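Local coordinates for protein laccase (Botrytis aclada, PDB 3SQR) that is a laccase, a multicopper oxidase that couples oxidation of hydroquinone-type substrates to reduction of O2 to water, and probably takes part in lignin degradation, at residues I213-R218 and W530-E534; D273-A279 and D301-I307. All blocks are in the same frame, centred on the assembly; numbering follows the deposited sequence.

Contact 1 (I213-R218 and W530-E534). With CU (copper (II) ion), chain D; NAG (2-acetamido-2-deoxy-beta-D-glucopyranose), chain B; BMA (beta-D-mannopyranose), chain C.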
ATOM      1  N   ILE A 213      14.928   0.242 -15.812  1.00 33.30           N
ATOM      2  CA  ILE A 213      14.220  -0.799 -16.512  1.00 32.70           C
ATOM      3  C   ILE A 213      12.822  -0.377 -16.949  1.00 32.56           C
ATOM      4  O   ILE A 213      12.100  -1.174 -17.559  1.00 30.85           O
ATOM      5  CB  ILE A 213      14.231  -2.095 -15.699  1.00 33.77           C
ATOM      6  CG1 ILE A 213      13.899  -1.847 -14.264  1.00 34.31           C
ATOM      7  CG2 ILE A 213      15.686  -2.652 -15.620  1.00 33.44           C
ATOM      8  CD1 ILE A 213      13.951  -3.086 -13.384  1.00 33.99           C
ATOM      9  N   TRP A 214      12.428   0.858 -16.633  1.00 30.37           N
ATOM     10  CA  TRP A 214      11.084   1.319 -16.961  1.00 30.79           C
ATOM     11  C   TRP A 214      10.893   1.374 -18.474  1.00 30.50           C
ATOM     12  O   TRP A 214       9.827   1.039 -18.999  1.00 29.32           O
ATOM     13  CB  TRP A 214      10.857   2.699 -16.348  1.00 29.69           C
ATOM     14  CG  TRP A 214       9.785   3.535 -16.931  1.00 29.26           C
ATOM     15  CD1 TRP A 214       9.964   4.739 -17.540  1.00 30.04           C
ATOM     16  CD2 TRP A 214       8.376   3.255 -17.021  1.00 27.61           C
ATOM     17  NE1 TRP A 214       8.791   5.223 -17.986  1.00 30.23           N
ATOM     18  CE2 TRP A 214       7.784   4.346 -17.674  1.00 28.38           C
ATOM     19  CE3 TRP A 214       7.567   2.215 -16.612  1.00 24.32           C
ATOM     20  CZ2 TRP A 214       6.420   4.410 -17.934  1.00 28.23           C
ATOM     21  CZ3 TRP A 214       6.216   2.269 -16.906  1.00 27.23           C
ATOM     22  CH2 TRP A 214       5.655   3.384 -17.505  1.00 27.25           C
ATOM     23  N   ASP A 215      11.916   1.822 -19.197  1.00 31.24           N
ATOM     24  CA  ASP A 215      11.741   1.876 -20.660  1.00 32.34           C
ATOM     25  C   ASP A 215      11.487   0.498 -21.281  1.00 32.84           C
ATOM     26  O   ASP A 215      10.671   0.357 -22.215  1.00 33.40           O
ATOM     27  CB  ASP A 215      12.906   2.637 -21.334  1.00 33.51           C
ATOM     28  CG  ASP A 215      12.879   4.093 -21.035  1.00 34.06           C
ATOM     29  OD1 ASP A 215      11.798   4.711 -21.098  1.00 40.17           O
ATOM     30  OD2 ASP A 215      13.950   4.666 -20.740  1.00 39.48           O
ATOM     31  N   THR A 216      12.115  -0.544 -20.755  1.00 32.74           N
ATOM     32  CA  THR A 216      11.759  -1.919 -21.157  1.00 34.17           C
ATOM     33  C   THR A 216      10.377  -2.285 -20.617  1.00 33.13           C
ATOM     34  O   THR A 216       9.526  -2.800 -21.352  1.00 31.21           O
ATOM     35  CB  THR A 216      12.752  -2.932 -20.656  1.00 34.05           C
ATOM     36  OG1 THR A 216      14.052  -2.554 -21.121  1.00 39.19           O
ATOM     37  CG2 THR A 216      12.388  -4.350 -21.129  1.00 36.43           C
ATOM     38  N   ALA A 217      10.139  -1.978 -19.329  1.00 31.70           N
ATOM     39  CA  ALA A 217       8.883  -2.432 -18.702  1.00 31.40           C
ATOM     40  C   ALA A 217       7.699  -1.862 -19.438  1.00 29.51           C
ATOM     41  O   ALA A 217       6.695  -2.525 -19.635  1.00 29.94           O
ATOM     42  CB  ALA A 217       8.821  -2.059 -17.193  1.00 31.73           C
ATOM     43  N   ARG A 218       7.818  -0.633 -19.880  1.00 30.58           N
ATOM     44  CA  ARG A 218       6.675   0.029 -20.465  1.00 31.82           C
ATOM     45  C   ARG A 218       6.335  -0.446 -21.901  1.00 32.68           C
ATOM     46  O   ARG A 218       5.345  -0.022 -22.457  1.00 33.28           O
ATOM     47  CB  ARG A 218       6.845   1.522 -20.444  1.00 32.76           C
ATOM     48  CG  ARG A 218       7.790   2.063 -21.462  1.00 34.62           C
ATOM     49  CD  ARG A 218       8.101   3.451 -21.106  1.00 36.85           C
ATOM     50  NE  ARG A 218       8.760   4.173 -22.208  1.00 40.38           N
ATOM     51  CZ  ARG A 218       8.854   5.489 -22.250  1.00 41.13           C
ATOM     52  NH1 ARG A 218       8.359   6.235 -21.272  1.00 41.44           N
ATOM     53  NH2 ARG A 218       9.442   6.071 -23.291  1.00 44.45           N
ATOM     54  N   TRP A 530       4.308  -0.633 -12.091  1.00 22.25           N
ATOM     55  CA  TRP A 530       4.298  -0.488 -13.541  1.00 23.67           C
ATOM     56  C   TRP A 530       2.949  -0.061 -14.059  1.00 23.24           C
ATOM     57  O   TRP A 530       2.923   0.814 -14.940  1.00 23.10           O
ATOM     58  CB  TRP A 530       4.726  -1.755 -14.245  1.00 23.89           C
ATOM     59  CG  TRP A 530       5.964  -2.400 -13.708  1.00 22.60           C
ATOM     60  CD1 TRP A 530       6.069  -3.631 -13.195  1.00 25.85           C
ATOM     61  CD2 TRP A 530       7.288  -1.848 -13.709  1.00 23.47           C
ATOM     62  NE1 TRP A 530       7.366  -3.906 -12.873  1.00 27.22           N
ATOM     63  CE2 TRP A 530       8.131  -2.827 -13.216  1.00 25.71           C
ATOM     64  CE3 TRP A 530       7.840  -0.657 -14.205  1.00 26.08           C
ATOM     65  CZ2 TRP A 530       9.510  -2.639 -13.117  1.00 27.00           C
ATOM     66  CZ3 TRP A 530       9.179  -0.464 -14.099  1.00 28.28           C
ATOM     67  CH2 TRP A 530       9.992  -1.460 -13.545  1.00 23.08           C
ATOM     68  N   HIS A 531       1.871  -0.638 -13.518  1.00 23.55           N
ATOM     69  CA  HIS A 531       0.514  -0.365 -14.016  1.00 24.19           C
ATOM     70  C   HIS A 531       0.086   1.034 -13.642  1.00 24.17           C
ATOM     71  O   HIS A 531      -0.462   1.761 -14.471  1.00 26.23           O
ATOM     72  CB  HIS A 531      -0.470  -1.404 -13.493  1.00 24.59           C
ATOM     73  CG  HIS A 531      -0.185  -2.788 -14.002  1.00 24.05           C
ATOM     74  ND1 HIS A 531      -0.961  -3.868 -13.702  1.00 23.18           N
ATOM     75  CD2 HIS A 531       0.828  -3.262 -14.775  1.00 23.53           C
ATOM     76  CE1 HIS A 531      -0.467  -4.944 -14.287  1.00 24.49           C
ATOM     77  NE2 HIS A 531       0.613  -4.593 -14.966  1.00 23.56           N
ATOM     78  N   ALA A 532       0.408   1.454 -12.430  1.00 24.29           N
ATOM     79  CA  ALA A 532       0.185   2.837 -12.042  1.00 23.05           C
ATOM     80  C   ALA A 532       0.883   3.795 -12.966  1.00 23.41           C
ATOM     81  O   ALA A 532       0.303   4.770 -13.441  1.00 22.46           O
ATOM     82  CB  ALA A 532       0.630   3.069 -10.530  1.00 24.14           C
ATOM     83  N   SER A 533       2.149   3.519 -13.237  1.00 23.61           N
ATOM     84  CA  SER A 533       2.953   4.367 -14.122  1.00 23.55           C
ATOM     85  C   SER A 533       2.427   4.379 -15.583  1.00 23.59           C
ATOM     86  O   SER A 533       2.529   5.429 -16.283  1.00 24.83           O
ATOM     87  CB  SER A 533       4.373   3.904 -14.107  1.00 23.27           C
ATOM     88  OG  SER A 533       5.010   4.478 -12.991  1.00 24.17           O
ATOM     89  N   GLU A 534       1.810   3.265 -15.962  1.00 23.83           N
ATOM     90  CA  GLU A 534       1.106   3.067 -17.242  1.00 25.12           C
ATOM     91  C   GLU A 534      -0.302   3.610 -17.268  1.00 24.76           C
ATOM     92  O   GLU A 534      -1.049   3.343 -18.195  1.00 27.00           O
ATOM     93  CB  GLU A 534       1.170   1.584 -17.595  1.00 25.66           C
ATOM     94  CG  GLU A 534       2.577   1.193 -17.976  1.00 25.60           C
ATOM     95  CD  GLU A 534       2.934  -0.244 -17.793  1.00 29.54           C
ATOM     96  OE1 GLU A 534       2.050  -1.068 -17.514  1.00 27.71           O
ATOM     97  OE2 GLU A 534       4.159  -0.567 -17.935  1.00 29.49           O
TER
HETATM   98 CU    CU D 544      -2.534  -3.658 -12.446  1.00 25.39          CU
HETATM   99  C1  NAG B   2      16.654   7.579 -15.442  1.00 30.29           C
HETATM  100  C2  NAG B   2      17.599   6.411 -15.535  1.00 30.79           C
HETATM  101  C3  NAG B   2      18.051   6.190 -16.967  1.00 36.31           C
HETATM  102  C4  NAG B   2      16.850   6.234 -17.934  1.00 37.18           C
HETATM  103  C5  NAG B   2      16.006   7.456 -17.687  1.00 35.37           C
HETATM  104  C6  NAG B   2      14.755   7.616 -18.571  1.00 36.92           C
HETATM  105  C7  NAG B   2      19.030   6.020 -13.586  1.00 29.88           C
HETATM  106  C8  NAG B   2      20.301   6.430 -12.871  1.00 31.63           C
HETATM  107  N2  NAG B   2      18.752   6.682 -14.682  1.00 30.30           N
HETATM  108  O3  NAG B   2      18.630   4.925 -16.983  1.00 37.28           O
HETATM  109  O4  NAG B   2      17.285   6.265 -19.290  1.00 39.67           O
HETATM  110  O5  NAG B   2      15.589   7.378 -16.316  1.00 32.30           O
HETATM  111  O6  NAG B   2      14.014   6.442 -18.444  1.00 32.29           O
HETATM  112  O7  NAG B   2      18.322   5.121 -13.215  1.00 32.57           O
HETATM  113  C1  BMA C   3      17.012   5.009 -19.910  1.00 38.39           C
HETATM  114  C2  BMA C   3      17.112   5.256 -21.417  1.00 41.88           C
HETATM  115  C3  BMA C   3      17.063   3.899 -22.090  1.00 44.56           C
HETATM  116  C4  BMA C   3      18.070   2.878 -21.570  1.00 45.79           C
HETATM  117  C5  BMA C   3      18.134   2.759 -20.026  1.00 45.65           C
HETATM  118  C6  BMA C   3      19.505   2.339 -19.444  1.00 47.31           C
HETATM  119  O2  BMA C   3      18.339   5.929 -21.629  1.00 42.83           O
HETATM  120  O3  BMA C   3      17.179   4.126 -23.482  1.00 46.69           O
HETATM  121  O4  BMA C   3      17.685   1.630 -22.082  1.00 45.58           O
HETATM  122  O5  BMA C   3      17.946   4.056 -19.465  1.00 41.45           O
HETATM  123  O6  BMA C   3      20.215   1.163 -19.806  1.00 52.73           O
HETATM  124  O   HOH W   1       4.898  -2.976 -17.563  1.00 29.35           O
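The methyl of Ala217 sits flat on Trp530: its CB is 3.6 Å from the centroid of the six-membered ring and 17° off the normal, a CH-pi contact that is possible because Ala217 turns its short side chain straight at the other helix. Two short helical ends meet here, and one side of the interface reaches a copper ion while the other borders a glycan. At the rim of the same indole, Trp530 CE3 meets Trp214 CE3 at 3.8 Å and Trp530 CH2 meets Ile213 CG1 at 4.0 Å, so the two tryptophans touch edge to edge rather than stack. Trp214 reaches on to Ser533, CH2 to CB at 3.7 Å, while its NE1 is bonded to the carbonyl of Asp576 in the C-terminal tail; Ser533 OG turns to Asp577 of that tail. The polar link between the segments is a water, 2.8 Å from Ala217 O and 2.5 Å from Glu534 OE2. On the outer side of its helix Asp215 OD2 accepts a hydrogen bond of 2.9 Å from O6 of an N-acetylglucosamine, and its OD1 lies 3.3 Å from Arg218 NE, a purely electrostatic pairing. The copper end belongs to His531, next to Trp530 in sequence, whose ND1 binds the metal at 2.0 Å. With His463 and Cys526 it makes the Cys-His-His ligand set of the type 1 copper site, the mononuclear blue-copper centre of laccases.

Contact 2 (D273-A279 and D301-I307)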
ATOM      1  N   ASP A 273       5.809  -5.436  -8.262  1.00 24.56           N
ATOM      2  CA  ASP A 273       4.866  -6.338  -8.958  1.00 24.31           C
ATOM      3  C   ASP A 273       5.020  -7.718  -8.435  1.00 23.39           C
ATOM      4  O   ASP A 273       5.617  -8.577  -9.077  1.00 23.74           O
ATOM      5  CB  ASP A 273       5.121  -6.310 -10.447  1.00 24.96           C
ATOM      6  CG  ASP A 273       3.968  -6.934 -11.263  1.00 25.94           C
ATOM      7  OD1 ASP A 273       3.098  -7.582 -10.677  1.00 29.70           O
ATOM      8  OD2 ASP A 273       3.940  -6.737 -12.488  1.00 31.03           O
ATOM      9  N   SER A 274       4.461  -7.941  -7.245  1.00 23.47           N
ATOM     10  CA  SER A 274       4.658  -9.155  -6.476  1.00 22.42           C
ATOM     11  C   SER A 274       3.371  -9.534  -5.854  1.00 22.72           C
ATOM     12  O   SER A 274       2.682  -8.662  -5.324  1.00 23.10           O
ATOM     13  CB  SER A 274       5.712  -8.950  -5.357  1.00 22.04           C
ATOM     14  OG  SER A 274       5.410  -7.748  -4.657  1.00 23.96           O
ATOM     15  N   HIS A 275       3.134 -10.828  -5.745  1.00 22.22           N
ATOM     16  CA  HIS A 275       1.999 -11.361  -5.001  1.00 22.09           C
ATOM     17  C   HIS A 275       2.552 -12.393  -4.065  1.00 23.10           C
ATOM     18  O   HIS A 275       3.418 -13.204  -4.460  1.00 22.80           O
ATOM     19  CB  HIS A 275       0.950 -12.024  -5.898  1.00 22.86           C
ATOM     20  CG  HIS A 275      -0.355 -12.247  -5.219  1.00 24.26           C
ATOM     21  ND1 HIS A 275      -0.593 -13.325  -4.395  1.00 24.61           N
ATOM     22  CD2 HIS A 275      -1.484 -11.494  -5.198  1.00 22.91           C
ATOM     23  CE1 HIS A 275      -1.823 -13.227  -3.902  1.00 24.22           C
ATOM     24  NE2 HIS A 275      -2.395 -12.155  -4.406  1.00 23.86           N
ATOM     25  N   PHE A 276       2.035 -12.380  -2.865  1.00 22.46           N
ATOM     26  CA  PHE A 276       2.508 -13.282  -1.821  1.00 22.99           C
ATOM     27  C   PHE A 276       1.375 -14.089  -1.258  1.00 24.24           C
ATOM     28  O   PHE A 276       0.230 -13.702  -1.271  1.00 23.24           O
ATOM     29  CB  PHE A 276       3.318 -12.565  -0.702  1.00 22.85           C
ATOM     30  CG  PHE A 276       4.578 -11.914  -1.196  1.00 22.67           C
ATOM     31  CD1 PHE A 276       5.727 -12.651  -1.428  1.00 24.26           C
ATOM     32  CD2 PHE A 276       4.591 -10.561  -1.472  1.00 24.08           C
ATOM     33  CE1 PHE A 276       6.866 -12.077  -1.891  1.00 23.52           C
ATOM     34  CE2 PHE A 276       5.725  -9.965  -1.940  1.00 22.83           C
ATOM     35  CZ  PHE A 276       6.880 -10.745  -2.177  1.00 24.29           C
ATOM     36  N   GLU A 277       1.739 -15.247  -0.727  1.00 24.45           N
ATOM     37  CA  GLU A 277       0.840 -16.109   0.020  1.00 23.98           C
ATOM     38  C   GLU A 277       1.572 -16.573   1.275  1.00 25.19           C
ATOM     39  O   GLU A 277       2.080 -17.706   1.400  1.00 25.37           O
ATOM     40  CB  GLU A 277       0.313 -17.269  -0.855  1.00 24.55           C
ATOM     41  CG  GLU A 277      -0.864 -17.953  -0.180  1.00 21.90           C
ATOM     42  CD  GLU A 277      -1.396 -19.159  -0.933  1.00 21.88           C
ATOM     43  OE1 GLU A 277      -1.145 -19.191  -2.158  1.00 27.75           O
ATOM     44  OE2 GLU A 277      -2.066 -20.043  -0.236  1.00 27.24           O
ATOM     45  N   PHE A 278       1.672 -15.657   2.227  1.00 24.46           N
ATOM     46  CA  PHE A 278       2.540 -15.794   3.338  1.00 23.91           C
ATOM     47  C   PHE A 278       2.161 -16.997   4.207  1.00 25.27           C
ATOM     48  O   PHE A 278       0.966 -17.204   4.494  1.00 24.49           O
ATOM     49  CB  PHE A 278       2.476 -14.489   4.177  1.00 23.44           C
ATOM     50  CG  PHE A 278       3.364 -14.483   5.347  1.00 23.34           C
ATOM     51  CD1 PHE A 278       4.685 -14.112   5.256  1.00 21.88           C
ATOM     52  CD2 PHE A 278       2.880 -14.866   6.598  1.00 25.25           C
ATOM     53  CE1 PHE A 278       5.497 -14.119   6.370  1.00 22.92           C
ATOM     54  CE2 PHE A 278       3.711 -14.826   7.749  1.00 26.14           C
ATOM     55  CZ  PHE A 278       5.009 -14.478   7.613  1.00 22.76           C
ATOM     56  N   ALA A 279       3.191 -17.691   4.695  1.00 24.49           N
ATOM     57  CA  ALA A 279       2.953 -18.893   5.530  1.00 24.88           C
ATOM     58  C   ALA A 279       4.168 -19.063   6.401  1.00 24.81           C
ATOM     59  O   ALA A 279       5.265 -18.616   6.036  1.00 25.72           O
ATOM     60  CB  ALA A 279       2.702 -20.122   4.626  1.00 25.12           C
ATOM     61  N   ASP A 301      -3.694 -21.216   7.236  1.00 29.32           N
ATOM     62  CA  ASP A 301      -2.308 -21.676   7.113  1.00 30.43           C
ATOM     63  C   ASP A 301      -1.463 -20.812   6.191  1.00 28.66           C
ATOM     64  O   ASP A 301      -0.225 -20.833   6.275  1.00 27.97           O
ATOM     65  CB  ASP A 301      -2.270 -23.116   6.555  1.00 32.56           C
ATOM     66  CG  ASP A 301      -2.774 -24.136   7.547  1.00 36.83           C
ATOM     67  OD1 ASP A 301      -2.484 -24.004   8.763  1.00 42.90           O
ATOM     68  OD2 ASP A 301      -3.464 -25.069   7.078  1.00 45.86           O
ATOM     69  N   THR A 302      -2.131 -20.138   5.271  1.00 27.62           N
ATOM     70  CA  THR A 302      -1.435 -19.277   4.311  1.00 26.61           C
ATOM     71  C   THR A 302      -2.276 -18.031   4.128  1.00 26.01           C
ATOM     72  O   THR A 302      -3.462 -18.030   4.436  1.00 27.32           O
ATOM     73  CB  THR A 302      -1.145 -19.930   2.977  1.00 26.52           C
ATOM     74  OG1 THR A 302      -2.305 -19.910   2.172  1.00 28.10           O
ATOM     75  CG2 THR A 302      -0.646 -21.368   3.133  1.00 27.47           C
ATOM     76  N   LEU A 303      -1.672 -16.968   3.617  1.00 25.05           N
ATOM     77  CA  LEU A 303      -2.386 -15.667   3.614  1.00 24.42           C
ATOM     78  C   LEU A 303      -2.009 -14.928   2.321  1.00 23.20           C
ATOM     79  O   LEU A 303      -0.820 -14.521   2.131  1.00 23.61           O
ATOM     80  CB  LEU A 303      -1.945 -14.904   4.843  1.00 26.08           C
ATOM     81  CG  LEU A 303      -2.552 -13.534   5.158  1.00 25.90           C
ATOM     82  CD1 LEU A 303      -4.051 -13.548   5.009  1.00 25.84           C
ATOM     83  CD2 LEU A 303      -2.131 -13.045   6.526  1.00 27.23           C
ATOM     84  N   LEU A 304      -2.999 -14.800   1.441  1.00 22.50           N
ATOM     85  CA  LEU A 304      -2.858 -14.184   0.150  1.00 21.79           C
ATOM     86  C   LEU A 304      -2.761 -12.685   0.394  1.00 22.67           C
ATOM     87  O   LEU A 304      -3.583 -12.147   1.119  1.00 22.76           O
ATOM     88  CB  LEU A 304      -4.024 -14.499  -0.761  1.00 22.35           C
ATOM     89  CG  LEU A 304      -4.141 -15.974  -1.210  1.00 20.54           C
ATOM     90  CD1 LEU A 304      -5.581 -16.265  -1.711  1.00 21.62           C
ATOM     91  CD2 LEU A 304      -3.121 -16.231  -2.280  1.00 23.76           C
ATOM     92  N   ILE A 305      -1.761 -12.040  -0.188  1.00 22.43           N
ATOM     93  CA  ILE A 305      -1.569 -10.612   0.084  1.00 21.66           C
ATOM     94  C   ILE A 305      -1.183  -9.940  -1.184  1.00 20.59           C
ATOM     95  O   ILE A 305      -0.116 -10.218  -1.802  1.00 22.29           O
ATOM     96  CB  ILE A 305      -0.487 -10.277   1.146  1.00 22.23           C
ATOM     97  CG1 ILE A 305      -0.564 -11.157   2.389  1.00 26.34           C
ATOM     98  CG2 ILE A 305      -0.555  -8.752   1.519  1.00 21.99           C
ATOM     99  CD1 ILE A 305       0.587 -10.935   3.376  1.00 27.59           C
ATOM    100  N   GLY A 306      -2.076  -9.095  -1.664  1.00 20.88           N
ATOM    101  CA  GLY A 306      -1.753  -8.214  -2.771  1.00 21.20           C
ATOM    102  C   GLY A 306      -1.002  -6.928  -2.443  1.00 21.36           C
ATOM    103  O   GLY A 306      -0.826  -6.589  -1.314  1.00 22.73           O
ATOM    104  N   ILE A 307      -0.479  -6.268  -3.463  1.00 22.06           N
ATOM    105  CA  ILE A 307       0.400  -5.141  -3.255  1.00 21.82           C
ATOM    106  C   ILE A 307      -0.322  -4.018  -2.534  1.00 20.54           C
ATOM    107  O   ILE A 307      -1.387  -3.588  -2.946  1.00 23.07           O
ATOM    108  CB  ILE A 307       1.011  -4.574  -4.533  1.00 20.15           C
ATOM    109  CG1 ILE A 307       1.812  -5.647  -5.276  1.00 25.75           C
ATOM    110  CG2 ILE A 307       1.975  -3.398  -4.149  1.00 20.42           C
ATOM    111  CD1 ILE A 307       2.209  -5.211  -6.659  1.00 22.49           C
TER
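This is the edge of a five-stranded sheet in the middle cupredoxin-like domain: strand 303-305 is the outermost strand and pairs antiparallel with 276-280. Phe276 and Ile305 form a hydrogen-bonded pair with both bonds made, Phe276 N to Ile305 O at 3.2 Å and Ile305 N to Phe276 O at 2.8 Å. Two residues on, Phe278 N gives a 2.7 Å bond to Leu303 O, whereas the return bond from Leu303 N to Phe278 O, 2.8 Å long, is bent to 122° and weak. Glu277 and Leu304 between them are the non-hydrogen-bonded pair, their CA atoms only 4.2 Å apart, and Glu277 CA comes to 3.1 Å from Leu303 O. Their main-chain groups find other partners: Leu304 N bonds to Glu371, Glu277 O to Asn329. Asn269 ND2 serves both Ser274 O and Ile305 O, and Gly306 N goes to Gln309. The carboxylate of Glu277 is well used too, with a salt bridge to Arg365 and a bond from Gly366 N.

Phe276, Phe278, Leu303 and Ile305 point to one face, where they pack on strands 195-205 and 262-269, the other sheet of the sandwich; Phe278 CB lies 4.1 Å from Ile305 CD1. On the Glu277 face, the edge of the His275 ring meets Leu304, CE1 to CD2 at 3.7 Å. Further along that face, Thr302 OG1, itself bonded to Arg365, donates to Glu277 OE2 across only 2.4 Å, a very short hydrogen bond.

In the fold
From the N terminus the chain first builds the N-terminal cupredoxin-like domain, then enters the second, where helix 210-217 supplies the first half of contact 1. After three further strands comes strand 276-280, and strand 303-305 returns beside it after the hairpin-like pair 285-290 and 293-300 in the other sheet; contact 2 thus closes a short loop within one domain. Contact 1 closes only on helix 529-533 of the third domain, 312 residues after its first half, so contact 2 nests inside its loop. Contact 2 ties two strands of one sheet; contact 1 joins domains two and three. Their centres lie 22 Å apart, yet Trp530 CD1 packs on Asp273 OD2 at 3.8 Å.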